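Local coordinates for TonB-dependent siderophore receptor (Pseudomonas aeruginosa 39016, PDB 5NEC), which probably imports ferric siderophores, and drug conjugates built on them, across the bacterial outer membrane with energy relayed by TonB, at residues A247-R252 and N256-V261; R274-S279 and D375-D380; E289-L292 and L296-R299; T461-G466 and A470-D475; L586-K591 and W596-G601. One frame throughout, in Å; residues are numbered along the deposited sequence.

Contact 1 of 5, residues A247-R252 and N256-V261; sequences AKSSDR and NPDKPV
The carboxylate of D258 reaches into the bend formed by residues 247-252, which closes through a type I turn from S249 to R252, and meets three donors there. Its OD1 takes a short bond from the hydroxyl OG of S249, 2.7 Å long and on the syn lone pair. Its OD2 accepts twice. The backbone N of S249 comes from the syn side at 2.9 Å with an almost straight N-H, whereas R252 NE uses the anti lone pair of D258 OD2 at 2.8 Å and turns the pair into a salt bridge. The guanidinium receives this oxygen at its edge, although the two flat groups stand 77° apart.

R252 gets there because its chain bends at chi3 (-86°), which turns the guanidinium back along the segment. Its NH2 then bonds A247 O at 2.9 Å, also in the guanidinium plane, so one arginine both closes its own segment and holds D258.

The backbone adds one further bond, from A247 N to K259 O at 2.9 Å. Apolar contact is slight: the methyl CB of A247 lies 3.9 Å from V261 CG1, where a small residue lets the chains come close. Both segments belong to the long loop that leads to strand 276-291, and the backbone of D258 is also bonded to T672 and Y674 of another part of the barrel.

Aspartate suits this place because its short arm offers two acceptors to converging donors. With its carboxylate gripped by three bonds, a buried D258 is probably stabilised as the anion, giving the loop a polar core.

Contact 2 of 5, residues R274-S279 and D375-D380; sequences RDFQKS and DGYIVD
F276 and Y377 meet through their rings between two strands of the transmembrane beta-barrel that are not neighbours: strands 296-316 and 327-354 run between 276-291 and 357-379. Even the closest CA pair, R274 with V379, is 10.6 Å apart, so long side chains must make the contact and no backbone bond crosses it.

The two aromatic side chains approach from opposite directions. F276 holds its CG between the backbone N and the carbonyl carbon (chi1 57°), which swings the ring off its own strand toward Y377. The phenol's outer end arrives at the rim of the phenylalanine ring, close to that ring's plane, and Y377 CZ lies 3.8 Å from F276 CZ. With centroids 5.8 Å apart and planes at 84°, the rings are nearly perpendicular and meet obliquely. Phenylalanine suits the place because its flat apolar ring offers its rim to the end of the phenol, carbon and oxygen alike. Tyrosine has the length to span the gap and can carry its hydroxyl to a polar partner: Y377 OH is hydrogen-bonded to D310 of strand 296-316, which fixes the outer end of the ring.

V379, two residues further along the strand, lies on the same face and adds a methyl beside the R274 guanidinium. That group is held mainly by others: R274 NE is bonded to D275 OD1 at 3.0 Å in a salt bridge, NH2 is bonded to T314, and the cation rests against W415. The approach to valine is therefore loose, 4.4 Å from R274 NH1 to V379 CG1. Between the rings, the nearest atoms are F276 CZ and Y377 OH, at 3.5 Å.

Contact 3 of 5, residues E289-L292 and L296-R299; sequences EHDL and LTIR
D291 and T297 turn their polar branches the same way: D291 CG and T297 OG1 both lie anti to their carbonyl carbons, at chi1 -58° and -60°, and the two side chains run alongside each other on one face of the hairpin. The threonine hydroxyl donates from OG1 to D291 OD1 at 2.7 Å, meeting the oxygen from above the carboxylate plane. Threonine serves well here, since its hydroxyl reaches the acid while its methyl CG2 stays packed beside it.

Farther from the turn on this face, E289 and R299 also lie side by side, in a non-hydrogen-bonded pair whose close backbones favour such contact. Their aliphatic parts touch, E289 CG to R299 CG at 3.7 Å. The extended arginine then brings NH1 to E289 OE2 at 3.0 Å, a salt bridge between planes turned 65° apart.

H290 and I298 form the hydrogen-bonded pair between them, with two reciprocal backbone bonds. H290 N reaches I298 O at 2.9 Å, and I298 N returns the bond to H290 O at the same length. Next to the turn, L292 N bonds L296 O at 2.8 Å. L292 CD1 rests 4.0 Å from I298 CB, a small apolar patch on the surface.

The hairpin closes through one of the short turns of the barrel, probably at its periplasmic end. On one side lies strand 225-238, whose R226 makes salt bridges to both E289 OE1 and D291 OD1 and so probably offsets the negative charge of the two acids. On the other lies strand 327-354, which bonds to the backbones of T297 and R299 and sets F349 against their side chains.

Contact 4 of 5, residues T461-G466 and A470-D475; sequences TAKNHG and ATKLSD
A beta hairpin of the barrel wall, probably at its outer end, joins strands 447-464 and 471-488; the axes of 461-464 and 471-475 come within 4.7 Å, antiparallel. A462 and L473 form a hydrogen-bonded pair, with A462 N to L473 O at 2.9 Å and a matching bond back. Nearer the turn N464 N bonds T471 O at 3.0 Å, while the return bond from T471 N to N464 O is weak.

The turn is shaped by N464: its OD1 accepts from G466 N at 2.9 Å, an Asx turn, for which asparagine has just the right reach. Farther back, T461 OG1 and S474 OG share a hydrogen bond of 3.0 Å, two small hydroxyls facing each other in a non-hydrogen-bonded pair. Between them and the turn, on the same face, K463 and K472 lie side by side, touching through their CG methylenes. Their like charges, 5.1 Å apart from NZ to NZ, would probably repel somewhat, which solvent at this exposed surface can ease.

T471 places OG1 between its backbone N and carbonyl carbon (chi1 59°), where a water 2.9 Å from that OG1 donates to A462 O at 2.7 Å.

Contact 5 of 5, residues L586-K591 and W596-G601; sequences LSASGK and WKVFAG
K591 and K597 lie side by side and point the same way, with their CG methylenes 3.9 Å apart. Beyond this shared base they diverge: K591 runs on extended, whereas K597 bends at chi3 (-70°), and K591 NZ ends 6.4 Å from K597 NZ. The bend takes K597 to the backbone O of T31 and to a cation-pi contact with Y33, so a long, flexible cation suits the place.

On the same face S589 and F599 form the next non-hydrogen-bonded pair. F599 rises from the strand with CG anti to the backbone N (chi1 -172°), its ring passing S589 CB at a distance of 4.1 Å from CD1. The small serine lets the ring pass close beside it and turns its OG to N34.

These residues sit on a barrel hairpin, strands 579-589 and 596-609, probably at the periplasmic end. The face bearing F599 looks inward, since that ring also packs on T55 and V57 of plug strand 54-57.

On the other face A588 and V598 are diagonal neighbours, A588 CB reaching V598 CG1 at 4.4 Å. V598 CG1 also sits 3.6 Å from G590 O. Paired backbone bonds join A588 with A600 and G590 with V598, the shortest being G590 N to V598 O at 2.8 Å. The chain turns a corner at G590, whose backbone angles call for glycine. At the far end G601, another residue without a side chain, lets its CA come within 3.0 Å of L586 O.

How the contacts relate
Contacts 2 to 5 all lie on strands of the 22-stranded barrel, while contact 1 ties up a loop before strand 276-291. Along the chain contact 1 comes first; contact 3 is nested within the span closed by contact 2, and contacts 4 and 5 follow. Contacts 2 and 3 share strand 276-291 near its two ends, with centres 48 Å apart. Contacts 2 and 4 are the nearest pair, about 7 Å between nearest atoms, whereas contacts 1 and 3 lie farthest apart, centres 59 Å from each other. Contacts 1, 2 and 4 probably mark the siderophore-facing outer end and contacts 3 and 5 the periplasmic end, with contact 5 also meeting the plug.

Contact 1 of 5, residues A247-R252 and N256-V261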
# COMPACT_ATOMS: atom_id res chain seq x y z
N ALA A 247 7.27 24.44 9.79
CA ALA A 247 7.82 25.68 10.36
C ALA A 247 9.27 25.78 9.90
O ALA A 247 9.90 24.74 9.63
CB ALA A 247 7.72 25.68 11.88
N LYS A 248 9.77 27.00 9.73
CA LYS A 248 11.14 27.19 9.26
C LYS A 248 11.91 28.08 10.24
O LYS A 248 11.90 29.31 10.14
CB LYS A 248 11.16 27.74 7.83
CG LYS A 248 12.54 27.72 7.16
CD LYS A 248 12.64 28.79 6.08
CE LYS A 248 14.07 29.20 5.76
NZ LYS A 248 14.88 28.01 5.40
N SER A 249 12.57 27.42 11.20
CA SER A 249 13.31 28.10 12.25
C SER A 249 14.72 28.40 11.78
O SER A 249 15.35 27.60 11.08
CB SER A 249 13.37 27.22 13.50
OG SER A 249 12.07 26.77 13.83
N SER A 250 15.22 29.58 12.18
CA SER A 250 16.59 29.98 11.89
C SER A 250 17.64 28.95 12.34
O SER A 250 18.66 28.80 11.67
CB SER A 250 16.88 31.33 12.54
OG SER A 250 16.65 31.24 13.94
N ASP A 251 17.41 28.25 13.45
CA ASP A 251 18.38 27.25 13.94
C ASP A 251 17.99 25.80 13.60
O ASP A 251 18.34 24.89 14.34
CB ASP A 251 18.56 27.41 15.46
CG ASP A 251 17.30 27.02 16.25
OD1 ASP A 251 16.19 27.03 15.66
OD2 ASP A 251 17.45 26.70 17.45
N ARG A 252 17.26 25.57 12.50
CA ARG A 252 16.81 24.22 12.18
C ARG A 252 18.01 23.31 11.93
O ARG A 252 18.91 23.66 11.19
CB ARG A 252 15.90 24.22 10.94
CG ARG A 252 15.31 22.84 10.61
CD ARG A 252 14.91 22.70 9.16
NE ARG A 252 13.56 23.19 8.94
CZ ARG A 252 12.95 23.19 7.76
NH1 ARG A 252 13.57 22.71 6.69
NH2 ARG A 252 11.71 23.66 7.65
N ASN A 256 17.65 20.52 16.55
CA ASN A 256 16.34 21.19 16.70
C ASN A 256 15.57 21.07 15.39
O ASN A 256 15.55 22.00 14.58
CB ASN A 256 16.51 22.66 17.10
CG ASN A 256 17.36 22.80 18.33
OD1 ASN A 256 16.90 22.61 19.46
ND2 ASN A 256 18.63 23.07 18.12
N PRO A 257 14.96 19.90 15.15
CA PRO A 257 14.24 19.71 13.89
C PRO A 257 12.91 20.45 13.87
O PRO A 257 12.34 20.69 14.92
CB PRO A 257 14.04 18.18 13.85
CG PRO A 257 13.96 17.78 15.27
CD PRO A 257 14.96 18.67 15.96
N ASP A 258 12.43 20.79 12.68
CA ASP A 258 11.12 21.44 12.52
C ASP A 258 9.95 20.48 12.25
O ASP A 258 10.13 19.41 11.69
CB ASP A 258 11.17 22.51 11.43
CG ASP A 258 11.68 23.86 11.95
OD1 ASP A 258 11.22 24.33 13.03
OD2 ASP A 258 12.49 24.49 11.23
N LYS A 259 8.77 20.89 12.67
CA LYS A 259 7.53 20.17 12.47
C LYS A 259 6.45 21.09 11.82
O LYS A 259 6.68 22.29 11.67
CB LYS A 259 7.06 19.61 13.81
CG LYS A 259 6.70 20.66 14.85
CD LYS A 259 6.04 20.01 16.05
CE LYS A 259 5.34 21.02 16.95
NZ LYS A 259 4.07 20.40 17.46
N PRO A 260 5.30 20.53 11.40
CA PRO A 260 4.34 21.38 10.68
C PRO A 260 3.89 22.58 11.48
O PRO A 260 3.75 22.48 12.68
CB PRO A 260 3.16 20.44 10.42
CG PRO A 260 3.78 19.10 10.34
CD PRO A 260 4.87 19.12 11.37
N VAL A 261 3.69 23.70 10.82
CA VAL A 261 3.10 24.89 11.48
C VAL A 261 1.74 24.55 12.10
O VAL A 261 1.07 23.64 11.65
CB VAL A 261 2.98 26.11 10.55
CG1 VAL A 261 4.36 26.54 10.07
CG2 VAL A 261 2.07 25.83 9.36

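Contact 2 of 5, residues R274-S279 and D375-D380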
# COMPACT_ATOMS: atom_id res chain seq x y z
N ARG A 274 -7.27 25.75 -10.32
CA ARG A 274 -6.07 25.30 -11.01
C ARG A 274 -5.75 23.83 -10.81
O ARG A 274 -5.37 23.15 -11.76
CB ARG A 274 -4.87 26.13 -10.58
CG ARG A 274 -3.54 25.65 -11.15
CD ARG A 274 -2.35 26.50 -10.74
NE ARG A 274 -1.86 26.17 -9.41
CZ ARG A 274 -0.83 26.79 -8.83
NH1 ARG A 274 -0.19 27.79 -9.45
NH2 ARG A 274 -0.45 26.44 -7.60
N ASP A 275 -5.82 23.35 -9.58
CA ASP A 275 -5.21 22.07 -9.23
C ASP A 275 -6.11 20.89 -9.58
O ASP A 275 -7.31 20.99 -9.46
CB ASP A 275 -4.81 22.03 -7.74
CG ASP A 275 -3.80 23.14 -7.36
OD1 ASP A 275 -3.12 23.70 -8.26
OD2 ASP A 275 -3.69 23.45 -6.15
N PHE A 276 -5.51 19.79 -10.04
CA PHE A 276 -6.27 18.61 -10.45
C PHE A 276 -5.41 17.36 -10.29
O PHE A 276 -4.19 17.43 -10.31
CB PHE A 276 -6.79 18.75 -11.91
CG PHE A 276 -5.70 19.00 -12.94
CD1 PHE A 276 -4.97 17.95 -13.47
CD2 PHE A 276 -5.42 20.29 -13.38
CE1 PHE A 276 -3.97 18.18 -14.40
CE2 PHE A 276 -4.43 20.52 -14.32
CZ PHE A 276 -3.70 19.46 -14.83
N GLN A 277 -6.07 16.22 -10.14
CA GLN A 277 -5.38 14.95 -10.02
C GLN A 277 -6.25 13.90 -10.70
O GLN A 277 -7.27 13.49 -10.18
CB GLN A 277 -5.15 14.66 -8.54
CG GLN A 277 -4.33 13.44 -8.23
CD GLN A 277 -4.45 13.06 -6.77
OE1 GLN A 277 -4.28 13.87 -5.88
NE2 GLN A 277 -4.87 11.83 -6.54
N LYS A 278 -5.85 13.51 -11.91
CA LYS A 278 -6.61 12.62 -12.77
C LYS A 278 -5.81 11.37 -13.03
O LYS A 278 -4.64 11.46 -13.34
CB LYS A 278 -6.90 13.29 -14.11
CG LYS A 278 -7.97 14.32 -13.98
CD LYS A 278 -7.97 15.33 -15.13
CE LYS A 278 -9.14 16.28 -14.96
NZ LYS A 278 -8.95 17.54 -15.74
N SER A 279 -6.43 10.21 -12.89
CA SER A 279 -5.75 8.97 -13.22
C SER A 279 -6.69 7.94 -13.81
O SER A 279 -7.90 8.01 -13.64
CB SER A 279 -4.96 8.42 -12.02
OG SER A 279 -5.77 7.70 -11.15
N ASP A 375 6.34 13.33 -18.65
CA ASP A 375 6.31 14.72 -19.13
C ASP A 375 5.84 15.62 -17.96
O ASP A 375 5.89 15.21 -16.83
CB ASP A 375 5.41 14.83 -20.37
CG ASP A 375 5.72 16.09 -21.23
OD1 ASP A 375 6.90 16.32 -21.57
OD2 ASP A 375 4.78 16.85 -21.58
N GLY A 376 5.43 16.85 -18.23
CA GLY A 376 4.92 17.74 -17.22
C GLY A 376 4.33 19.00 -17.83
O GLY A 376 4.06 19.04 -19.02
N TYR A 377 4.14 20.02 -17.00
CA TYR A 377 3.62 21.32 -17.40
C TYR A 377 4.65 22.41 -17.09
O TYR A 377 5.51 22.21 -16.26
CB TYR A 377 2.34 21.65 -16.63
CG TYR A 377 1.16 20.77 -16.93
CD1 TYR A 377 0.31 21.03 -18.02
CD2 TYR A 377 0.85 19.69 -16.11
CE1 TYR A 377 -0.78 20.22 -18.31
CE2 TYR A 377 -0.24 18.87 -16.39
CZ TYR A 377 -1.05 19.14 -17.49
OH TYR A 377 -2.13 18.34 -17.72
N ILE A 378 4.57 23.52 -17.80
CA ILE A 378 5.32 24.73 -17.53
C ILE A 378 4.29 25.72 -17.04
O ILE A 378 3.32 25.99 -17.72
CB ILE A 378 5.96 25.29 -18.83
CG1 ILE A 378 6.98 24.31 -19.41
CG2 ILE A 378 6.60 26.66 -18.61
CD1 ILE A 378 7.08 24.45 -20.91
N VAL A 379 4.51 26.27 -15.84
CA VAL A 379 3.49 27.07 -15.16
C VAL A 379 4.11 28.37 -14.63
O VAL A 379 5.15 28.33 -13.99
CB VAL A 379 2.87 26.32 -13.97
CG1 VAL A 379 1.69 27.10 -13.38
CG2 VAL A 379 2.43 24.91 -14.37
N ASP A 380 3.47 29.50 -14.88
CA ASP A 380 3.92 30.76 -14.32
C ASP A 380 3.40 30.93 -12.89
O ASP A 380 2.20 31.15 -12.68
CB ASP A 380 3.42 31.93 -15.19
CG ASP A 380 4.04 33.27 -14.80
OD1 ASP A 380 4.96 33.32 -13.93
OD2 ASP A 380 3.58 34.27 -15.40

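Contact 3 of 5, residues E289-L292 and L296-R299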
# COMPACT_ATOMS: atom_id res chain seq x y z
N GLU A 289 -4.00 -22.71 -15.98
CA GLU A 289 -3.44 -23.74 -15.09
C GLU A 289 -3.77 -25.13 -15.63
O GLU A 289 -4.88 -25.36 -16.11
CB GLU A 289 -4.05 -23.66 -13.70
CG GLU A 289 -3.35 -22.75 -12.73
CD GLU A 289 -3.90 -22.90 -11.33
OE1 GLU A 289 -5.15 -22.85 -11.17
OE2 GLU A 289 -3.11 -23.10 -10.39
N HIS A 290 -2.82 -26.05 -15.52
CA HIS A 290 -3.04 -27.43 -15.90
C HIS A 290 -2.34 -28.37 -14.93
O HIS A 290 -1.13 -28.24 -14.71
CB HIS A 290 -2.55 -27.69 -17.34
CG HIS A 290 -2.69 -29.12 -17.77
ND1 HIS A 290 -3.91 -29.76 -17.86
CD2 HIS A 290 -1.76 -30.04 -18.11
CE1 HIS A 290 -3.72 -31.01 -18.24
NE2 HIS A 290 -2.42 -31.20 -18.40
N ASP A 291 -3.07 -29.32 -14.38
CA ASP A 291 -2.45 -30.38 -13.55
C ASP A 291 -1.83 -31.46 -14.45
O ASP A 291 -2.54 -32.19 -15.15
CB ASP A 291 -3.48 -30.93 -12.56
CG ASP A 291 -4.07 -29.84 -11.66
OD1 ASP A 291 -3.41 -28.79 -11.48
OD2 ASP A 291 -5.18 -30.00 -11.14
N LEU A 292 -0.50 -31.52 -14.48
CA LEU A 292 0.22 -32.48 -15.29
C LEU A 292 0.18 -33.87 -14.68
O LEU A 292 0.12 -34.86 -15.40
CB LEU A 292 1.69 -32.07 -15.43
CG LEU A 292 1.94 -30.81 -16.22
CD1 LEU A 292 3.35 -30.33 -15.93
CD2 LEU A 292 1.77 -31.07 -17.71
N LEU A 296 1.96 -32.24 -9.67
CA LEU A 296 2.57 -31.20 -10.52
C LEU A 296 1.53 -30.38 -11.26
O LEU A 296 0.77 -30.92 -12.06
CB LEU A 296 3.51 -31.84 -11.55
CG LEU A 296 4.81 -32.47 -11.03
CD1 LEU A 296 5.50 -33.26 -12.13
CD2 LEU A 296 5.74 -31.39 -10.47
N THR A 297 1.52 -29.06 -11.02
CA THR A 297 0.71 -28.10 -11.77
C THR A 297 1.62 -27.12 -12.51
O THR A 297 2.59 -26.61 -11.96
CB THR A 297 -0.22 -27.30 -10.83
OG1 THR A 297 -1.09 -28.21 -10.14
CG2 THR A 297 -1.07 -26.29 -11.61
N ILE A 298 1.29 -26.88 -13.78
CA ILE A 298 1.95 -25.86 -14.60
C ILE A 298 0.98 -24.70 -14.79
O ILE A 298 -0.22 -24.91 -14.99
CB ILE A 298 2.47 -26.38 -15.96
CG1 ILE A 298 3.34 -25.31 -16.62
CG2 ILE A 298 1.34 -26.79 -16.91
CD1 ILE A 298 4.06 -25.79 -17.86
N ARG A 299 1.50 -23.49 -14.72
CA ARG A 299 0.68 -22.27 -14.73
C ARG A 299 1.34 -21.19 -15.57
O ARG A 299 2.55 -20.97 -15.46
CB ARG A 299 0.52 -21.80 -13.30
CG ARG A 299 -0.37 -20.60 -13.07
CD ARG A 299 0.08 -19.95 -11.79
NE ARG A 299 -0.89 -19.00 -11.28
CZ ARG A 299 -1.78 -19.25 -10.32
NH1 ARG A 299 -1.89 -20.46 -9.74
NH2 ARG A 299 -2.62 -18.27 -9.96

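Contact 4 of 5, residues T461-G466 and A470-D475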
# COMPACT_ATOMS: atom_id res chain seq x y z
N THR A 461 16.52 1.41 -21.82
CA THR A 461 16.92 2.48 -22.72
C THR A 461 16.07 3.67 -22.39
O THR A 461 14.86 3.56 -22.37
CB THR A 461 16.73 2.06 -24.18
OG1 THR A 461 17.63 1.00 -24.46
CG2 THR A 461 17.03 3.20 -25.14
N ALA A 462 16.70 4.81 -22.14
CA ALA A 462 15.99 6.05 -21.80
C ALA A 462 16.31 7.08 -22.86
O ALA A 462 17.48 7.33 -23.16
CB ALA A 462 16.41 6.55 -20.43
N LYS A 463 15.27 7.66 -23.45
CA LYS A 463 15.41 8.76 -24.38
C LYS A 463 14.85 10.01 -23.73
O LYS A 463 13.67 10.07 -23.40
CB LYS A 463 14.69 8.47 -25.69
CG LYS A 463 15.44 7.48 -26.53
CD LYS A 463 14.59 6.96 -27.67
CE LYS A 463 15.27 5.81 -28.39
NZ LYS A 463 15.21 6.01 -29.87
N ASN A 464 15.71 11.01 -23.56
CA ASN A 464 15.32 12.24 -22.90
C ASN A 464 15.23 13.36 -23.91
O ASN A 464 16.24 13.87 -24.39
CB ASN A 464 16.34 12.60 -21.83
CG ASN A 464 15.92 13.78 -21.00
OD1 ASN A 464 14.78 14.23 -21.03
ND2 ASN A 464 16.87 14.31 -20.26
N HIS A 465 14.00 13.76 -24.21
CA HIS A 465 13.71 14.88 -25.10
C HIS A 465 13.69 16.22 -24.34
O HIS A 465 13.45 17.27 -24.95
CB HIS A 465 12.38 14.63 -25.85
CG HIS A 465 12.37 13.34 -26.62
ND1 HIS A 465 13.04 13.17 -27.82
CD2 HIS A 465 11.84 12.13 -26.32
CE1 HIS A 465 12.91 11.92 -28.23
NE2 HIS A 465 12.17 11.28 -27.34
N GLY A 466 13.94 16.20 -23.02
CA GLY A 466 14.07 17.43 -22.23
C GLY A 466 15.38 18.19 -22.41
O GLY A 466 15.47 19.32 -22.01
N ALA A 470 18.45 15.42 -28.01
CA ALA A 470 17.94 14.32 -27.21
C ALA A 470 19.04 13.31 -26.94
O ALA A 470 19.89 13.06 -27.81
CB ALA A 470 16.78 13.65 -27.92
N THR A 471 19.04 12.74 -25.73
CA THR A 471 20.01 11.71 -25.33
C THR A 471 19.36 10.35 -25.36
O THR A 471 18.13 10.21 -25.12
CB THR A 471 20.60 11.97 -23.93
OG1 THR A 471 19.55 12.01 -22.95
CG2 THR A 471 21.39 13.32 -23.90
N LYS A 472 20.18 9.36 -25.71
CA LYS A 472 19.83 7.97 -25.69
C LYS A 472 20.86 7.26 -24.81
O LYS A 472 22.03 7.20 -25.16
CB LYS A 472 19.83 7.42 -27.10
CG LYS A 472 19.29 6.01 -27.19
CD LYS A 472 19.65 5.37 -28.52
CE LYS A 472 19.18 3.93 -28.54
NZ LYS A 472 19.53 3.29 -29.83
N LEU A 473 20.41 6.72 -23.68
CA LEU A 473 21.30 6.08 -22.70
C LEU A 473 20.76 4.71 -22.32
O LEU A 473 19.61 4.59 -21.94
CB LEU A 473 21.45 6.98 -21.47
CG LEU A 473 22.18 8.32 -21.75
CD1 LEU A 473 22.08 9.27 -20.55
CD2 LEU A 473 23.65 8.13 -22.18
N SER A 474 21.60 3.69 -22.44
CA SER A 474 21.25 2.32 -22.09
C SER A 474 21.95 1.84 -20.83
O SER A 474 22.99 2.36 -20.45
CB SER A 474 21.60 1.37 -23.23
OG SER A 474 20.63 1.49 -24.25
N ASP A 475 21.36 0.84 -20.20
CA ASP A 475 21.90 0.26 -19.00
C ASP A 475 21.52 -1.22 -18.91
O ASP A 475 20.43 -1.60 -19.32
CB ASP A 475 21.40 1.04 -17.79
CG ASP A 475 22.22 0.80 -16.55
OD1 ASP A 475 23.46 0.60 -16.66
OD2 ASP A 475 21.63 0.81 -15.44
O HOH W 1 18.53 9.49 -21.93

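Contact 5 of 5, residues L586-K591 and W596-G601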
# COMPACT_ATOMS: atom_id res chain seq x y z
N LEU A 586 5.57 -8.12 17.09
CA LEU A 586 4.63 -8.99 17.79
C LEU A 586 3.29 -8.93 17.07
O LEU A 586 2.86 -7.84 16.70
CB LEU A 586 4.44 -8.50 19.24
CG LEU A 586 5.69 -8.29 20.09
CD1 LEU A 586 5.29 -7.74 21.46
CD2 LEU A 586 6.48 -9.58 20.21
N SER A 587 2.62 -10.07 16.88
CA SER A 587 1.26 -10.11 16.30
C SER A 587 0.30 -11.02 17.07
O SER A 587 0.70 -12.01 17.66
CB SER A 587 1.27 -10.63 14.86
OG SER A 587 2.37 -10.14 14.14
N ALA A 588 -0.98 -10.66 17.00
CA ALA A 588 -2.06 -11.48 17.50
C ALA A 588 -3.21 -11.36 16.51
O ALA A 588 -3.61 -10.24 16.16
CB ALA A 588 -2.48 -11.01 18.89
N SER A 589 -3.76 -12.49 16.07
CA SER A 589 -4.77 -12.52 15.02
C SER A 589 -5.76 -13.68 15.23
O SER A 589 -5.35 -14.83 15.20
CB SER A 589 -4.10 -12.59 13.64
OG SER A 589 -3.44 -13.82 13.40
N GLY A 590 -7.04 -13.35 15.42
CA GLY A 590 -8.12 -14.34 15.54
C GLY A 590 -8.97 -14.23 16.82
O GLY A 590 -9.11 -13.15 17.38
N LYS A 591 -9.53 -15.35 17.26
CA LYS A 591 -10.48 -15.39 18.40
C LYS A 591 -9.79 -15.54 19.76
O LYS A 591 -8.97 -16.43 19.95
CB LYS A 591 -11.52 -16.50 18.22
CG LYS A 591 -12.58 -16.11 17.20
CD LYS A 591 -13.56 -17.20 16.85
CE LYS A 591 -14.37 -16.75 15.65
NZ LYS A 591 -15.42 -17.74 15.26
N TRP A 596 -15.10 -12.71 21.07
CA TRP A 596 -14.12 -11.63 21.12
C TRP A 596 -12.98 -11.89 20.13
O TRP A 596 -12.17 -12.79 20.34
CB TRP A 596 -13.59 -11.51 22.56
CG TRP A 596 -12.70 -10.34 22.84
CD1 TRP A 596 -12.62 -9.17 22.14
CD2 TRP A 596 -11.78 -10.21 23.93
NE1 TRP A 596 -11.69 -8.34 22.71
CE2 TRP A 596 -11.16 -8.95 23.82
CE3 TRP A 596 -11.40 -11.05 25.00
CZ2 TRP A 596 -10.19 -8.49 24.72
CZ3 TRP A 596 -10.44 -10.60 25.89
CH2 TRP A 596 -9.85 -9.33 25.75
N LYS A 597 -12.94 -11.09 19.06
CA LYS A 597 -11.91 -11.18 18.02
C LYS A 597 -10.87 -10.07 18.12
O LYS A 597 -11.15 -8.98 18.61
CB LYS A 597 -12.53 -11.14 16.62
CG LYS A 597 -13.40 -12.35 16.34
CD LYS A 597 -13.69 -12.50 14.87
CE LYS A 597 -14.64 -11.42 14.39
NZ LYS A 597 -15.18 -11.74 13.04
N VAL A 598 -9.67 -10.36 17.64
CA VAL A 598 -8.56 -9.42 17.70
C VAL A 598 -7.66 -9.51 16.45
O VAL A 598 -7.43 -10.60 15.91
CB VAL A 598 -7.77 -9.61 19.02
CG1 VAL A 598 -6.86 -10.83 18.96
CG2 VAL A 598 -6.98 -8.36 19.35
N PHE A 599 -7.21 -8.35 15.99
CA PHE A 599 -6.20 -8.24 14.95
C PHE A 599 -5.29 -7.11 15.39
O PHE A 599 -5.72 -5.96 15.44
CB PHE A 599 -6.87 -7.95 13.62
CG PHE A 599 -5.93 -8.00 12.44
CD1 PHE A 599 -5.61 -9.23 11.85
CD2 PHE A 599 -5.40 -6.83 11.90
CE1 PHE A 599 -4.76 -9.30 10.75
CE2 PHE A 599 -4.54 -6.88 10.80
CZ PHE A 599 -4.22 -8.12 10.22
N ALA A 600 -4.05 -7.43 15.74
CA ALA A 600 -3.18 -6.50 16.46
C ALA A 600 -1.70 -6.80 16.24
O ALA A 600 -1.33 -7.92 15.97
CB ALA A 600 -3.51 -6.52 17.95
N GLY A 601 -0.87 -5.76 16.33
CA GLY A 601 0.59 -5.92 16.25
C GLY A 601 1.36 -4.80 16.91
O GLY A 601 0.83 -3.71 17.14